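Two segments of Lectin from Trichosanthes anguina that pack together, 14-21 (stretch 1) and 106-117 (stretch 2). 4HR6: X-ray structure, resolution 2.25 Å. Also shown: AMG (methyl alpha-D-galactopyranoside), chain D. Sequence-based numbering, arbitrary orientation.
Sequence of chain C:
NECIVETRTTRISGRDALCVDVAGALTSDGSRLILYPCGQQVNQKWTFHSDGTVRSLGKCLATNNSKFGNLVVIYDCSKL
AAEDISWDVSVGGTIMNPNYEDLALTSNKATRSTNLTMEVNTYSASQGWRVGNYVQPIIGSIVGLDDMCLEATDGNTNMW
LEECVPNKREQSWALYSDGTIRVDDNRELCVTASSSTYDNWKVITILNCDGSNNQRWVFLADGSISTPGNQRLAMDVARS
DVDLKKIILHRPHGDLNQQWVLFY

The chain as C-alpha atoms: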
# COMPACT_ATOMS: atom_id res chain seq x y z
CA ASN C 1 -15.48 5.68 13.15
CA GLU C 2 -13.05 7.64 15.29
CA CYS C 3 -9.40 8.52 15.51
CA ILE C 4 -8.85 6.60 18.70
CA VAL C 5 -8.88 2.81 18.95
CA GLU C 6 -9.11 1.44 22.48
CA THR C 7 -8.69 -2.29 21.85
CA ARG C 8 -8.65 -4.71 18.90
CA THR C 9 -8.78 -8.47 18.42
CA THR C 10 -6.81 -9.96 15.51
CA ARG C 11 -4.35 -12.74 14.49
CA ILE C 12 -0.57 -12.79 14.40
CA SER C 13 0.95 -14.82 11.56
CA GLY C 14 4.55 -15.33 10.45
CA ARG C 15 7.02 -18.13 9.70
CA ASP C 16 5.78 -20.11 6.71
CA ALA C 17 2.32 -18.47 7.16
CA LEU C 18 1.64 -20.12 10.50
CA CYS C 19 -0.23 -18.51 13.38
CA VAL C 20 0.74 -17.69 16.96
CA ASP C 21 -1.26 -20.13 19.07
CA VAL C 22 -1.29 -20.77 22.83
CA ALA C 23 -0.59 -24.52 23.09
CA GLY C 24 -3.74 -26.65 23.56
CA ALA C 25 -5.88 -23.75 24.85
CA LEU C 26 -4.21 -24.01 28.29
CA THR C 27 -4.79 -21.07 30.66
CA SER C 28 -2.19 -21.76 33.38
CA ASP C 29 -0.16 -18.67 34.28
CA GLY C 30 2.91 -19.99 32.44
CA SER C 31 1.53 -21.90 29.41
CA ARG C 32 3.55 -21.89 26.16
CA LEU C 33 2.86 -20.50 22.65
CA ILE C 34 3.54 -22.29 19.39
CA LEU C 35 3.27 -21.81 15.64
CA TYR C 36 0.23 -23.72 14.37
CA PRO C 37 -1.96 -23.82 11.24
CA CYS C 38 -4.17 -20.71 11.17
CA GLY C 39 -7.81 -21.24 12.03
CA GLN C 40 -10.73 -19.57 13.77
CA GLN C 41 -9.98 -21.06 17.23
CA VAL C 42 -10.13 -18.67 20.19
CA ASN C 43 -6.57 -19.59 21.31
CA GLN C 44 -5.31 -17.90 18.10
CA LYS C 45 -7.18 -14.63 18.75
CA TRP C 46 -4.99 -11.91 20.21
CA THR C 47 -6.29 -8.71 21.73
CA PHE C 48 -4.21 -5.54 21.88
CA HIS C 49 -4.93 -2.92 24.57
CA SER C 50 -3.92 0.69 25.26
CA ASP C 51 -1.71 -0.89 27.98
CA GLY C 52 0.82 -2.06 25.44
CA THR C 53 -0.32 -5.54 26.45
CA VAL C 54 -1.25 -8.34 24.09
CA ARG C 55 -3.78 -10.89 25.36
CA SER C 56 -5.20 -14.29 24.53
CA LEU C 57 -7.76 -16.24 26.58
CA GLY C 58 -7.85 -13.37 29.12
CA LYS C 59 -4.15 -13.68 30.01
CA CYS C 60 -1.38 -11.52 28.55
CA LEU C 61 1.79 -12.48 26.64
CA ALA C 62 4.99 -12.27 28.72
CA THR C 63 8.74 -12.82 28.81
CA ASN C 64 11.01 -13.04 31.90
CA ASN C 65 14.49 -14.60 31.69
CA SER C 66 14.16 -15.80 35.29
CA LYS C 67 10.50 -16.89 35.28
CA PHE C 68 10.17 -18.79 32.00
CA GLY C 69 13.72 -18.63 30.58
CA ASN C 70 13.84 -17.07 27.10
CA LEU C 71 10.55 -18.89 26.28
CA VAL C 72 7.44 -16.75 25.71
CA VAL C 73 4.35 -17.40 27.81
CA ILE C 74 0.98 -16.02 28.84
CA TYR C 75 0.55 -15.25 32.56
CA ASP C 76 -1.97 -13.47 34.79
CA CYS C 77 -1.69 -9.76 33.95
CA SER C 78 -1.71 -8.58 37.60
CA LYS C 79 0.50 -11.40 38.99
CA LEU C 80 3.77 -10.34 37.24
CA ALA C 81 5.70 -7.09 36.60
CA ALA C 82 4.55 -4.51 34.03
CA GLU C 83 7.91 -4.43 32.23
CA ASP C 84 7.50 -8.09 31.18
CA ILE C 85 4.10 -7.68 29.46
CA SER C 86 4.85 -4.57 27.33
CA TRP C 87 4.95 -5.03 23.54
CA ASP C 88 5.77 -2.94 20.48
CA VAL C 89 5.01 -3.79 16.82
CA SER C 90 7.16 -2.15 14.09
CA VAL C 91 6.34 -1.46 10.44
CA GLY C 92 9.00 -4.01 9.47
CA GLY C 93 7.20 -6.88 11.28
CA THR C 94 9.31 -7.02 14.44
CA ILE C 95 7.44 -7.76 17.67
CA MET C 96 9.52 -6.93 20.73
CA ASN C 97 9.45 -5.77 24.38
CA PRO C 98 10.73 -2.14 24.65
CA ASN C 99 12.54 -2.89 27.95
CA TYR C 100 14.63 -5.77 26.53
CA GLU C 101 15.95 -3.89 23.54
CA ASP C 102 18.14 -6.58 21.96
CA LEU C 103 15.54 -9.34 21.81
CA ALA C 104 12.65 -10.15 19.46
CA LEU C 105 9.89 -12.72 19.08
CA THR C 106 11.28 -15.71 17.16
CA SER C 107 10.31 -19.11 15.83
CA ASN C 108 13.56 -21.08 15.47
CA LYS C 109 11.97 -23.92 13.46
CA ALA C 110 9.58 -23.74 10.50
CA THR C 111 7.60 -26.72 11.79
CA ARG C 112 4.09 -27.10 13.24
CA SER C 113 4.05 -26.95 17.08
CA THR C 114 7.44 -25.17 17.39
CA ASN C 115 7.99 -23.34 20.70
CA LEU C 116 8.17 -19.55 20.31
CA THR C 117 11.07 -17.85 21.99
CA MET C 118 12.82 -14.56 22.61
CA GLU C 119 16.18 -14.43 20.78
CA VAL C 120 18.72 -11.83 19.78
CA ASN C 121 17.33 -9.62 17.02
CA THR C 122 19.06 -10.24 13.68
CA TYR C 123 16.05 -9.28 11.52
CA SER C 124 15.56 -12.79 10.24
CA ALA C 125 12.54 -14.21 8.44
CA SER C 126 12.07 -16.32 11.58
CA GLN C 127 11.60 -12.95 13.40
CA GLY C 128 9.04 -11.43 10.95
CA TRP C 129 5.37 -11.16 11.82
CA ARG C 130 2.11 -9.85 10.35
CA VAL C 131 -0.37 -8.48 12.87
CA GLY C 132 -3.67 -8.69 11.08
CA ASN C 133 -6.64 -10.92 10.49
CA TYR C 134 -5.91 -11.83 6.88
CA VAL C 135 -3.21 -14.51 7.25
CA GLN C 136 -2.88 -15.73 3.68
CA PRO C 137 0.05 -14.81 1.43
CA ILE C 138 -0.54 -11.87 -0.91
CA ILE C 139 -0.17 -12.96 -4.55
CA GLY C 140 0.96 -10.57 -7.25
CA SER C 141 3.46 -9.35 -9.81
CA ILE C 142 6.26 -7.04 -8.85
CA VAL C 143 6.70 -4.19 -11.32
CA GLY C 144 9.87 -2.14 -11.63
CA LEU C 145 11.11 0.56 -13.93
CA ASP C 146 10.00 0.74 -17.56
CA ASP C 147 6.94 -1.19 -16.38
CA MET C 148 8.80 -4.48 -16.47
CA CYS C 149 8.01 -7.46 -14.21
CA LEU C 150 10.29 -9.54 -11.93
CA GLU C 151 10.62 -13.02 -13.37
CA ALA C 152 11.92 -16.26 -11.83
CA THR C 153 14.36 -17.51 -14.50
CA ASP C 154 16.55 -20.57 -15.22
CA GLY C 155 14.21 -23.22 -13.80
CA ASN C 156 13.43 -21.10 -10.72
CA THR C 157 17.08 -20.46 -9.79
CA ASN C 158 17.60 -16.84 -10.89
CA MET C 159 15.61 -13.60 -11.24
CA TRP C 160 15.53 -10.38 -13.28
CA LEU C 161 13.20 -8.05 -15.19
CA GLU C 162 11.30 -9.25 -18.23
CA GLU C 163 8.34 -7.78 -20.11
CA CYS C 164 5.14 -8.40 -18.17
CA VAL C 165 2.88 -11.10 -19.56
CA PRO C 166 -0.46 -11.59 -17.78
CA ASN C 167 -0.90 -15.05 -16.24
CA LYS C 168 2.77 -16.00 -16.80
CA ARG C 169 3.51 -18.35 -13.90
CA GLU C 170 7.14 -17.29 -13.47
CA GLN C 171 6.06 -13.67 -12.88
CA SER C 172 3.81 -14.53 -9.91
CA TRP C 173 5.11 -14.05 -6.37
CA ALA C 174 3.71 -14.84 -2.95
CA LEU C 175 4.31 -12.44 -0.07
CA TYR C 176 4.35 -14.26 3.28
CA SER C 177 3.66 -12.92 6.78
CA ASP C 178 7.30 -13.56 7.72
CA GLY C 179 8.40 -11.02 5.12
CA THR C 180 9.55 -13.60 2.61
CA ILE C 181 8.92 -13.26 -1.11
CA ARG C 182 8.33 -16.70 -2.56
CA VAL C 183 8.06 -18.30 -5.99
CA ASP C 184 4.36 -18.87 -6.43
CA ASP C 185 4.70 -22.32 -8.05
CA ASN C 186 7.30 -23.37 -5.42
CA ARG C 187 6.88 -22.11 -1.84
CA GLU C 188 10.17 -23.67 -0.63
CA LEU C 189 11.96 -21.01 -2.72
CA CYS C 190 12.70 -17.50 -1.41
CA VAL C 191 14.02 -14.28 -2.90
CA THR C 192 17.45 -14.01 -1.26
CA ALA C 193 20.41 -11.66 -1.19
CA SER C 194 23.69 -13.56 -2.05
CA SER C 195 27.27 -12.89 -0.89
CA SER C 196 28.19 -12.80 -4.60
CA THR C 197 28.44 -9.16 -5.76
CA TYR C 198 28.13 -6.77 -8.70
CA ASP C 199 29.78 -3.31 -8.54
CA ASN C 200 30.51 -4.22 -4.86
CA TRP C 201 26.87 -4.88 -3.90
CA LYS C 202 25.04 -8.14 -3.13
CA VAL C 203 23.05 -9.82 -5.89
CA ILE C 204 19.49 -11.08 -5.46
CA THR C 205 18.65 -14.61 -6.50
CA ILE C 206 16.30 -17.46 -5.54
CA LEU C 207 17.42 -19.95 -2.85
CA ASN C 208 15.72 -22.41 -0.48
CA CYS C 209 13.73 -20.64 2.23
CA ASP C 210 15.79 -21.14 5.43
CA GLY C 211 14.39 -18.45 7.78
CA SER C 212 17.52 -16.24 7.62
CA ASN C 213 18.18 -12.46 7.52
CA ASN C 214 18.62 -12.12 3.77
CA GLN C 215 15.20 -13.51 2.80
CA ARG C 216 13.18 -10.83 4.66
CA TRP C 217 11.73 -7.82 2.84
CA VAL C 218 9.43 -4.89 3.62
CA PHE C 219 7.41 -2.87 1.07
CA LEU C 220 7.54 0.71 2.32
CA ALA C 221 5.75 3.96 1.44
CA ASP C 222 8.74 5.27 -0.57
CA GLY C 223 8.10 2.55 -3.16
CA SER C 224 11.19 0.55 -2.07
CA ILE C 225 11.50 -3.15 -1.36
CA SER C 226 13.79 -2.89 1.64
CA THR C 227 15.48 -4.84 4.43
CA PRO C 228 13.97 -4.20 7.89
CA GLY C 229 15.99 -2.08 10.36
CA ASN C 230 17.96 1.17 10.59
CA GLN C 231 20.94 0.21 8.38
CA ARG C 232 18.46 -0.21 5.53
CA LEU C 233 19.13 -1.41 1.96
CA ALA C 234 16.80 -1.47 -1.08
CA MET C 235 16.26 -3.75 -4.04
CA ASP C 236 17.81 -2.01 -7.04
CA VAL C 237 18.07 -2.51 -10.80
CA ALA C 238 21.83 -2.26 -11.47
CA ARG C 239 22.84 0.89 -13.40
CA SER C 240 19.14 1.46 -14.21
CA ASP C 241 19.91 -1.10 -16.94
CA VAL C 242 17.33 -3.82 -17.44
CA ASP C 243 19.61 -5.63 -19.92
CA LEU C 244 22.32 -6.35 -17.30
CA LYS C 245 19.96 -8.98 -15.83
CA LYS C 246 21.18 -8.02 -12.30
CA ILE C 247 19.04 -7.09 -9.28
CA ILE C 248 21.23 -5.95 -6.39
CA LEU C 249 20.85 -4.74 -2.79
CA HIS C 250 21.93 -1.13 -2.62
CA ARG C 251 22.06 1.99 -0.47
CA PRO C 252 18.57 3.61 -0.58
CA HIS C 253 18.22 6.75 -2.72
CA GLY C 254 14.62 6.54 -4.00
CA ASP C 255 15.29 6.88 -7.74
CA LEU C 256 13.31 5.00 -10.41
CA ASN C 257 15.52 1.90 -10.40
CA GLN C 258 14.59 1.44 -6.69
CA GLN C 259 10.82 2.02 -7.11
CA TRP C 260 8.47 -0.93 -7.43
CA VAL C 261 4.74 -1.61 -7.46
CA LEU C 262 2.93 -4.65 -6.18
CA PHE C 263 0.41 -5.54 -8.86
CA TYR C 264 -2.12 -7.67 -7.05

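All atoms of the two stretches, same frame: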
# COMPACT_ATOMS: atom_id res chain seq x y z
N GLY C 14 3.14 -15.52 10.80
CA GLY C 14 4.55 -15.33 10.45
C GLY C 14 5.17 -16.49 9.69
O GLY C 14 4.67 -16.90 8.63
N ARG C 15 6.28 -16.99 10.25
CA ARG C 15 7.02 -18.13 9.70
C ARG C 15 6.18 -19.10 8.89
O ARG C 15 5.26 -19.74 9.42
CB ARG C 15 7.67 -18.91 10.85
CG ARG C 15 9.14 -18.65 11.03
CD ARG C 15 10.00 -19.61 10.21
NE ARG C 15 11.21 -19.96 10.94
CZ ARG C 15 12.16 -20.77 10.50
NH1 ARG C 15 13.22 -21.01 11.26
NH2 ARG C 15 12.07 -21.34 9.30
N ASP C 16 6.48 -19.19 7.60
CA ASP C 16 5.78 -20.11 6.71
C ASP C 16 4.25 -19.96 6.73
O ASP C 16 3.53 -20.87 6.33
CB ASP C 16 6.21 -21.56 7.01
CG ASP C 16 7.50 -21.95 6.27
OD1 ASP C 16 7.40 -22.69 5.27
OD2 ASP C 16 8.60 -21.48 6.65
N ALA C 17 3.76 -18.79 7.15
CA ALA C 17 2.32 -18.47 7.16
C ALA C 17 1.57 -19.09 8.32
O ALA C 17 0.35 -19.20 8.27
CB ALA C 17 1.66 -18.88 5.84
N LEU C 18 2.29 -19.50 9.36
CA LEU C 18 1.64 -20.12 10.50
C LEU C 18 1.28 -19.07 11.53
O LEU C 18 1.86 -17.99 11.55
CB LEU C 18 2.55 -21.19 11.11
CG LEU C 18 2.73 -22.42 10.21
CD1 LEU C 18 4.03 -23.14 10.53
CD2 LEU C 18 1.55 -23.36 10.36
N CYS C 19 0.32 -19.42 12.39
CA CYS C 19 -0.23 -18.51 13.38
C CYS C 19 0.27 -18.76 14.80
O CYS C 19 0.53 -19.90 15.20
CB CYS C 19 -1.76 -18.59 13.34
SG CYS C 19 -2.46 -17.59 12.01
N VAL C 20 0.42 -17.66 15.54
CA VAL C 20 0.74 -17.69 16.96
C VAL C 20 -0.48 -18.24 17.72
O VAL C 20 -1.62 -17.78 17.56
CB VAL C 20 1.17 -16.30 17.44
CG1 VAL C 20 1.39 -16.28 18.94
CG2 VAL C 20 2.43 -15.85 16.71
N ASP C 21 -0.22 -19.25 18.55
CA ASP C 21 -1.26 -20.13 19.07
C ASP C 21 -0.81 -20.58 20.46
O ASP C 21 0.30 -21.09 20.62
CB ASP C 21 -1.44 -21.31 18.09
CG ASP C 21 -2.35 -22.41 18.62
OD1 ASP C 21 -3.22 -22.90 17.86
OD2 ASP C 21 -2.18 -22.80 19.79
N THR C 106 10.65 -14.83 18.15
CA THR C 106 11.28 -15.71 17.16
C THR C 106 10.64 -17.08 17.14
O THR C 106 10.08 -17.54 18.14
CB THR C 106 12.76 -15.89 17.47
OG1 THR C 106 13.36 -14.62 17.75
CG2 THR C 106 13.49 -16.56 16.29
N SER C 107 10.71 -17.73 15.98
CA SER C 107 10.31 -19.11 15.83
C SER C 107 11.44 -19.85 15.13
O SER C 107 11.51 -19.87 13.90
CB SER C 107 9.01 -19.23 15.05
OG SER C 107 8.62 -20.58 14.96
N ASN C 108 12.32 -20.46 15.93
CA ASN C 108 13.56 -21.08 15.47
C ASN C 108 13.40 -22.21 14.45
O ASN C 108 14.31 -22.47 13.67
CB ASN C 108 14.38 -21.58 16.66
CG ASN C 108 15.05 -20.46 17.44
OD1 ASN C 108 15.48 -19.46 16.86
ND2 ASN C 108 15.16 -20.63 18.75
N LYS C 109 12.26 -22.89 14.46
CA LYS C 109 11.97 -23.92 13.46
C LYS C 109 10.74 -23.55 12.65
O LYS C 109 9.86 -22.82 13.11
CB LYS C 109 11.78 -25.29 14.13
CG LYS C 109 13.08 -26.06 14.33
CD LYS C 109 13.00 -27.10 15.44
CE LYS C 109 13.44 -26.53 16.79
NZ LYS C 109 13.70 -27.60 17.80
N ALA C 110 10.68 -24.06 11.42
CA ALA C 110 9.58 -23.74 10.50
C ALA C 110 8.41 -24.70 10.69
O ALA C 110 7.42 -24.61 9.96
CB ALA C 110 10.07 -23.80 9.06
N THR C 111 8.52 -25.60 11.66
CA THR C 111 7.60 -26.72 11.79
C THR C 111 6.41 -26.44 12.72
O THR C 111 6.51 -25.67 13.69
CB THR C 111 8.35 -28.02 12.21
OG1 THR C 111 7.49 -29.16 12.07
CG2 THR C 111 8.87 -27.96 13.66
N ARG C 112 5.27 -27.04 12.38
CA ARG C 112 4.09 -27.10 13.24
C ARG C 112 4.47 -27.44 14.69
O ARG C 112 5.31 -28.30 14.94
CB ARG C 112 3.12 -28.14 12.67
CG ARG C 112 2.01 -28.59 13.61
CD ARG C 112 1.32 -29.85 13.10
NE ARG C 112 0.45 -29.57 11.96
CZ ARG C 112 0.04 -30.48 11.06
NH1 ARG C 112 0.44 -31.75 11.15
NH2 ARG C 112 -0.76 -30.11 10.07
N SER C 113 3.84 -26.74 15.64
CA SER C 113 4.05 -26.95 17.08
C SER C 113 5.43 -26.55 17.62
O SER C 113 5.81 -26.98 18.71
CB SER C 113 3.71 -28.40 17.48
OG SER C 113 2.44 -28.80 16.96
N THR C 114 6.17 -25.72 16.89
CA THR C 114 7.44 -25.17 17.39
C THR C 114 7.22 -24.19 18.54
O THR C 114 6.33 -23.34 18.47
CB THR C 114 8.19 -24.39 16.29
OG1 THR C 114 8.50 -25.26 15.20
CG2 THR C 114 9.48 -23.76 16.84
N ASN C 115 8.05 -24.29 19.58
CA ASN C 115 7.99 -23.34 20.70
C ASN C 115 8.50 -21.98 20.27
O ASN C 115 9.57 -21.88 19.65
CB ASN C 115 8.81 -23.85 21.90
CG ASN C 115 8.26 -25.13 22.50
OD1 ASN C 115 7.10 -25.48 22.29
ND2 ASN C 115 9.10 -25.84 23.26
N LEU C 116 7.74 -20.93 20.59
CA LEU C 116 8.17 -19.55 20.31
C LEU C 116 9.04 -19.05 21.44
O LEU C 116 8.82 -19.37 22.61
CB LEU C 116 6.97 -18.61 20.11
CG LEU C 116 5.94 -18.94 19.03
CD1 LEU C 116 5.07 -17.72 18.75
CD2 LEU C 116 6.59 -19.44 17.75
N THR C 117 10.02 -18.23 21.08
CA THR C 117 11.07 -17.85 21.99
C THR C 117 11.52 -16.42 21.74
O THR C 117 11.34 -15.88 20.64
CB THR C 117 12.28 -18.81 21.86
OG1 THR C 117 13.42 -18.27 22.55
CG2 THR C 117 12.66 -19.03 20.39
C1 AMG D . -5.45 -28.19 19.57
C2 AMG D . -5.84 -26.74 19.32
C3 AMG D . -4.82 -26.01 18.44
C4 AMG D . -3.38 -26.22 18.93
C5 AMG D . -3.09 -27.69 19.29
C6 AMG D . -1.75 -27.84 20.00
C7 AMG D . -6.36 -30.09 18.42
O1 AMG D . -5.51 -28.95 18.35
O2 AMG D . -7.12 -26.71 18.68
O3 AMG D . -5.11 -24.61 18.42
O4 AMG D . -3.13 -25.37 20.06
O5 AMG D . -4.12 -28.24 20.13
O6 AMG D . -1.11 -29.06 19.58

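The two stretches lie far apart in sequence, and no touching pair is separated by fewer than 92 residues. Together they bury 365 Å², both sides summed. Stretch 1 begins as a loop and runs into a strand that continues past Asp-21. Stretch 2 is largely irregular, but its two ends are tied together: Thr-106 N bonds Thr-117 O at 2.8 Å, and Thr-117 N bonds Thr-106 O at 3.0 Å. Between these ends lies a type II beta turn from Thr-111 to Thr-114. Its backbone bond runs from Thr-114 N to Thr-111 O, 3.2 Å. The side chain adds a shorter one, from Thr-114 OG1 to Thr-111 O, 2.5 Å.

Gly-14 makes no contact with stretch 2, but it helps to shape the loop of stretch 1. Gly-14 N donates to Leu-18 O at 2.9 Å, and Gly-14 O accepts from Ala-17 N at 2.6 Å. Leu-18 N also bonds Arg-15 O at 3.0 Å. These bonds fold residues 14-18 into a compact bend.

Arg-15 is the main link between the stretches. Arg-15 CA lies 6.2 Å from Ala-110 CA, and the CA-to-CB bond of Arg-15 points toward stretch 2. The long side chain runs along residues 107-110. Arg-15 NE donates to Ser-107 O at 3.0 Å, and Arg-15 NH1 makes a weak second bond to the same Ser-107 O at 3.3 Å. This carbonyl lies at the edge of the guanidinium, near its plane, where the N-H groups point. Arg-15 NH1 also comes within 3.0 Å of Asn-108 O, but the angle is too poor for a hydrogen bond. The partial negative charge of that oxygen can still favor the cation nearby. The backbone at Lys-109 and Ala-110 covers one face of the guanidinium, with Arg-15 CZ 3.8 Å from Lys-109 C. Arg-15 NH2 approaches Ala-110 CB to 3.2 Å, a close packing contact. Nearer the backbone, Arg-15 CG rests 4.1 Å from Ser-107 CB. Ser-107 OG donates to Lys-109 O at 3.2 Å, a bond that braces this segment from within.

The CA-to-CB bond of Asp-16 also points toward stretch 2, but its part is small. Asp-16 OD2 packs 3.7 Å from Ala-110 CB, and both carboxylate oxygens find hydrogen bonds elsewhere in the structure. Ala-17 is out of reach.

The CA-to-CB bond of Leu-18 points toward stretch 2. Leu-18 CD1 lies 3.7 Å from Ala-110 O and 4.5 Å from Arg-112 N. These are van der Waals contacts of a methyl group with peptide atoms.

Cys-19 does not touch stretch 2. Val-20 has its CA-to-CB bond sideways, yet Val-20 CG2 meets Leu-116 CD1 at 3.8 Å. Both residues are buried, so this apolar contact keeps hydrocarbon away from water.

Asp-21 turns to the sugar instead. Asp-21 OD1 accepts from AMG O3 at 2.6 Å, and Asp-21 OD2 accepts from AMG O4 at 2.8 Å. This galactoside binding fits a lectin.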